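Local coordinates for hypothetical protein SMU.776 (Streptococcus mutans, PDB 2B78), which is probably an S-adenosylmethionine-dependent methyltransferase, perhaps acting on RNA, with a PUA-like domain joined to a Rossmann-like catalytic domain, at residues A[19-33]-A[49-61]. Residues are numbered along the deposited sequence; the frame is centred on the assembly and turned at random.
Sequences QLLSSRDYPNLNLDN and AYLSKQNKGVGWL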
# COMPACT_ATOMS: atom_id res chain seq x y z
N GLN A 19 -2.21 15.01 -11.41
CA GLN A 19 -1.12 15.69 -10.74
C GLN A 19 0.24 15.09 -11.05
O GLN A 19 1.26 15.78 -11.01
CB GLN A 19 -1.34 15.67 -9.23
CG GLN A 19 -2.44 16.61 -8.75
CD GLN A 19 -2.79 16.38 -7.29
OE1 GLN A 19 -1.91 16.19 -6.45
NE2 GLN A 19 -4.08 16.40 -6.98
N LEU A 20 0.24 13.79 -11.34
CA LEU A 20 1.48 13.08 -11.66
C LEU A 20 2.04 13.48 -13.03
O LEU A 20 1.32 13.47 -14.02
CB LEU A 20 1.23 11.58 -11.63
CG LEU A 20 2.35 10.70 -12.19
CD1 LEU A 20 3.60 10.90 -11.36
CD2 LEU A 20 1.90 9.25 -12.17
N LEU A 21 3.32 13.83 -13.07
CA LEU A 21 3.98 14.21 -14.31
C LEU A 21 4.69 12.96 -14.81
O LEU A 21 5.72 12.56 -14.27
CB LEU A 21 5.00 15.33 -14.06
CG LEU A 21 4.43 16.57 -13.36
CD1 LEU A 21 5.55 17.56 -13.10
CD2 LEU A 21 3.35 17.21 -14.22
N SER A 22 4.12 12.33 -15.84
CA SER A 22 4.71 11.10 -16.38
C SER A 22 5.93 11.34 -17.24
O SER A 22 5.96 12.25 -18.07
CB SER A 22 3.67 10.31 -17.17
OG SER A 22 2.74 9.69 -16.29
N SER A 23 6.95 10.50 -17.04
CA SER A 23 8.17 10.60 -17.81
C SER A 23 7.82 10.56 -19.30
O SER A 23 8.29 11.37 -20.09
CB SER A 23 9.10 9.44 -17.46
OG SER A 23 10.34 9.56 -18.13
N ARG A 24 6.94 9.62 -19.65
CA ARG A 24 6.52 9.44 -21.04
C ARG A 24 5.97 10.71 -21.69
O ARG A 24 6.05 10.86 -22.91
CB ARG A 24 5.45 8.35 -21.12
CG ARG A 24 5.19 7.85 -22.52
CD ARG A 24 6.27 6.86 -22.93
NE ARG A 24 6.30 5.73 -22.00
CZ ARG A 24 7.22 4.78 -22.01
NH1 ARG A 24 8.20 4.80 -22.90
NH2 ARG A 24 7.16 3.79 -21.12
N ASP A 25 5.43 11.61 -20.88
CA ASP A 25 4.86 12.85 -21.40
C ASP A 25 5.81 14.05 -21.31
O ASP A 25 5.44 15.17 -21.67
CB ASP A 25 3.55 13.16 -20.67
CG ASP A 25 2.61 11.97 -20.61
OD1 ASP A 25 2.68 11.09 -21.49
OD2 ASP A 25 1.78 11.91 -19.67
N TYR A 26 7.02 13.80 -20.82
CA TYR A 26 8.06 14.83 -20.68
C TYR A 26 9.39 14.18 -21.10
O TYR A 26 10.36 14.18 -20.35
CB TYR A 26 8.15 15.29 -19.22
CG TYR A 26 6.91 16.02 -18.74
CD1 TYR A 26 6.77 17.40 -18.94
CD2 TYR A 26 5.85 15.34 -18.14
CE1 TYR A 26 5.60 18.07 -18.55
CE2 TYR A 26 4.68 16.00 -17.76
CZ TYR A 26 4.56 17.36 -17.97
OH TYR A 26 3.40 18.02 -17.62
N PRO A 27 9.43 13.63 -22.33
CA PRO A 27 10.58 12.95 -22.94
C PRO A 27 11.97 13.57 -22.84
O PRO A 27 12.91 12.93 -22.35
CB PRO A 27 10.13 12.77 -24.40
CG PRO A 27 9.23 13.93 -24.62
CD PRO A 27 8.42 13.93 -23.35
N ASN A 28 12.11 14.81 -23.31
CA ASN A 28 13.41 15.47 -23.28
C ASN A 28 13.52 16.55 -22.22
O ASN A 28 13.68 17.73 -22.53
CB ASN A 28 13.71 16.07 -24.65
CG ASN A 28 13.65 15.03 -25.75
OD1 ASN A 28 12.58 14.70 -26.27
ND2 ASN A 28 14.81 14.49 -26.11
N LEU A 29 13.43 16.14 -20.96
CA LEU A 29 13.51 17.09 -19.85
C LEU A 29 14.95 17.14 -19.32
O LEU A 29 15.52 16.11 -18.97
CB LEU A 29 12.53 16.67 -18.75
CG LEU A 29 12.23 17.63 -17.59
CD1 LEU A 29 11.72 18.97 -18.12
CD2 LEU A 29 11.18 16.98 -16.68
N ASN A 30 15.53 18.34 -19.26
CA ASN A 30 16.90 18.49 -18.78
C ASN A 30 16.93 19.06 -17.37
O ASN A 30 18.00 19.27 -16.79
CB ASN A 30 17.70 19.43 -19.68
CG ASN A 30 17.50 19.15 -21.15
OD1 ASN A 30 17.60 18.00 -21.60
ND2 ASN A 30 17.23 20.21 -21.91
N LEU A 31 15.74 19.31 -16.83
CA LEU A 31 15.60 19.89 -15.50
C LEU A 31 15.28 18.82 -14.47
O LEU A 31 14.80 17.73 -14.81
CB LEU A 31 14.48 20.93 -15.51
CG LEU A 31 14.27 21.75 -16.78
CD1 LEU A 31 13.01 22.61 -16.65
CD2 LEU A 31 15.48 22.62 -17.05
N ASP A 32 15.55 19.13 -13.20
CA ASP A 32 15.26 18.21 -12.10
C ASP A 32 15.44 18.86 -10.73
O ASP A 32 16.16 19.85 -10.58
CB ASP A 32 16.14 16.95 -12.20
CG ASP A 32 15.61 15.81 -11.35
OD1 ASP A 32 14.40 15.83 -11.03
OD2 ASP A 32 16.38 14.88 -11.02
N ASN A 33 14.74 18.31 -9.73
CA ASN A 33 14.77 18.80 -8.36
C ASN A 33 14.68 20.31 -8.19
O ASN A 33 15.63 20.97 -7.78
CB ASN A 33 16.02 18.28 -7.64
CG ASN A 33 15.75 16.99 -6.89
OD1 ASN A 33 15.37 15.98 -7.48
ND2 ASN A 33 15.94 17.02 -5.57
N ALA A 49 4.60 23.46 -10.22
CA ALA A 49 4.93 22.06 -10.03
C ALA A 49 6.37 21.90 -9.55
O ALA A 49 7.13 22.86 -9.52
CB ALA A 49 4.73 21.29 -11.34
N TYR A 50 6.74 20.68 -9.17
CA TYR A 50 8.11 20.42 -8.77
C TYR A 50 8.61 19.18 -9.49
O TYR A 50 7.84 18.25 -9.77
CB TYR A 50 8.24 20.28 -7.24
CG TYR A 50 7.86 18.95 -6.61
CD1 TYR A 50 8.66 17.82 -6.78
CD2 TYR A 50 6.73 18.83 -5.80
CE1 TYR A 50 8.35 16.60 -6.15
CE2 TYR A 50 6.41 17.63 -5.16
CZ TYR A 50 7.22 16.52 -5.34
OH TYR A 50 6.92 15.33 -4.71
N LEU A 51 9.89 19.19 -9.83
CA LEU A 51 10.49 18.07 -10.53
C LEU A 51 11.38 17.26 -9.60
O LEU A 51 12.11 17.81 -8.79
CB LEU A 51 11.34 18.56 -11.71
CG LEU A 51 10.64 19.39 -12.80
CD1 LEU A 51 11.65 19.76 -13.87
CD2 LEU A 51 9.50 18.58 -13.40
N SER A 52 11.30 15.94 -9.74
CA SER A 52 12.11 15.02 -8.97
C SER A 52 11.75 13.64 -9.47
O SER A 52 10.57 13.34 -9.70
CB SER A 52 11.82 15.14 -7.47
OG SER A 52 12.77 14.39 -6.72
N LYS A 53 12.75 12.80 -9.67
CA LYS A 53 12.50 11.46 -10.17
C LYS A 53 11.82 10.58 -9.13
O LYS A 53 12.26 10.50 -7.98
CB LYS A 53 13.81 10.83 -10.64
CG LYS A 53 14.16 11.21 -12.08
CD LYS A 53 15.56 10.77 -12.48
CE LYS A 53 16.61 11.79 -12.06
NZ LYS A 53 17.98 11.42 -12.54
N GLN A 54 10.75 9.93 -9.55
CA GLN A 54 9.98 9.04 -8.68
C GLN A 54 9.39 7.93 -9.53
O GLN A 54 8.29 8.06 -10.06
CB GLN A 54 8.86 9.82 -7.98
CG GLN A 54 8.12 9.01 -6.92
CD GLN A 54 7.09 9.84 -6.19
OE1 GLN A 54 7.31 11.02 -5.92
NE2 GLN A 54 5.95 9.22 -5.84
N ASN A 55 10.14 6.83 -9.65
CA ASN A 55 9.70 5.69 -10.45
C ASN A 55 9.48 6.12 -11.90
O ASN A 55 10.43 6.54 -12.56
CB ASN A 55 8.42 5.08 -9.87
CG ASN A 55 8.62 4.55 -8.46
OD1 ASN A 55 9.49 3.71 -8.21
ND2 ASN A 55 7.81 5.05 -7.52
N LYS A 56 8.25 6.04 -12.39
CA LYS A 56 7.96 6.44 -13.76
C LYS A 56 7.57 7.91 -13.87
O LYS A 56 7.18 8.38 -14.94
CB LYS A 56 6.85 5.56 -14.34
CG LYS A 56 7.27 4.12 -14.58
CD LYS A 56 8.46 4.06 -15.53
CE LYS A 56 8.95 2.63 -15.73
NZ LYS A 56 10.14 2.57 -16.62
N GLY A 57 7.68 8.63 -12.77
CA GLY A 57 7.33 10.03 -12.78
C GLY A 57 8.55 10.94 -12.73
O GLY A 57 9.62 10.53 -12.29
N VAL A 58 8.38 12.17 -13.21
CA VAL A 58 9.44 13.16 -13.23
C VAL A 58 9.06 14.33 -12.32
O VAL A 58 9.82 15.29 -12.16
CB VAL A 58 9.69 13.70 -14.66
CG1 VAL A 58 10.35 12.63 -15.52
CG2 VAL A 58 8.37 14.14 -15.28
N GLY A 59 7.88 14.25 -11.72
CA GLY A 59 7.44 15.31 -10.83
C GLY A 59 5.95 15.30 -10.54
O GLY A 59 5.24 14.35 -10.91
N TRP A 60 5.48 16.37 -9.90
CA TRP A 60 4.07 16.49 -9.54
C TRP A 60 3.56 17.92 -9.66
O TRP A 60 4.28 18.87 -9.35
CB TRP A 60 3.84 16.08 -8.08
CG TRP A 60 4.16 14.68 -7.76
CD1 TRP A 60 5.36 14.18 -7.33
CD2 TRP A 60 3.26 13.57 -7.83
NE1 TRP A 60 5.26 12.83 -7.12
CE2 TRP A 60 3.98 12.43 -7.42
CE3 TRP A 60 1.92 13.43 -8.20
CZ2 TRP A 60 3.39 11.15 -7.37
CZ3 TRP A 60 1.34 12.17 -8.15
CH2 TRP A 60 2.08 11.05 -7.74
N LEU A 61 2.32 18.06 -10.09
CA LEU A 61 1.70 19.37 -10.17
C LEU A 61 1.36 19.72 -8.73
O LEU A 61 0.80 18.89 -8.01
CB LEU A 61 0.42 19.32 -11.00
CG LEU A 61 -0.47 20.58 -10.92
CD1 LEU A 61 0.21 21.74 -11.64
CD2 LEU A 61 -1.83 20.28 -11.52
O HOH W 1 0.86 16.54 -6.42
O HOH W 2 6.08 7.50 -17.74
O HOH W 3 12.41 14.52 -12.51
O HOH W 4 15.51 13.40 -8.78
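L51 sends its two methyls among three leucines of 19-33: CD2 meets CD1 of L21 and, tip to tip, CD2 of L29, while CD1 presses on CB of L31 at a tight 3.5 Å. At S52 the contact turns polar. Its OG lies 3.1 Å from OD1 of N33, and water 4 ties that same OD1 to OD2 of D32 and to the backbone N of K53; the side-chain nitrogen ND2 of N33 turns instead to S126 and Q130. K53, bent at chi3 (-85°), brings CE to 3.3 Å from OD2 of D32, with NZ farther off, beyond salt-bridge range. A type II' turn, Q54 to G57, then reverses the chain, and the carbonyl of K56 accepts the N-H of S23. The hairpin so formed belongs to the mixed five-stranded sheet of the PUA-like domain, which strand 20-22 borders, antiparallel to 57-63, an instance of how a short edge strand is secured by its neighbour's backbone while side chains pack on both faces. V58 donates its N-H almost straight to O of L21 (2.9 Å, 170°); its CG2 packs on CB of L21 and obliquely on the Y26 ring. G59 O takes the N-H of L21 from above the carbonyl plane. W60 offers one ring face to CD1 of L20 in a CH-pi contact, 4.0 Å from CD1 to the six-membered ring's centroid. L61 N bonds Q19 O in the carbonyl plane (2.7 Å), while water 1 bridges L61 O and Q19 OE1.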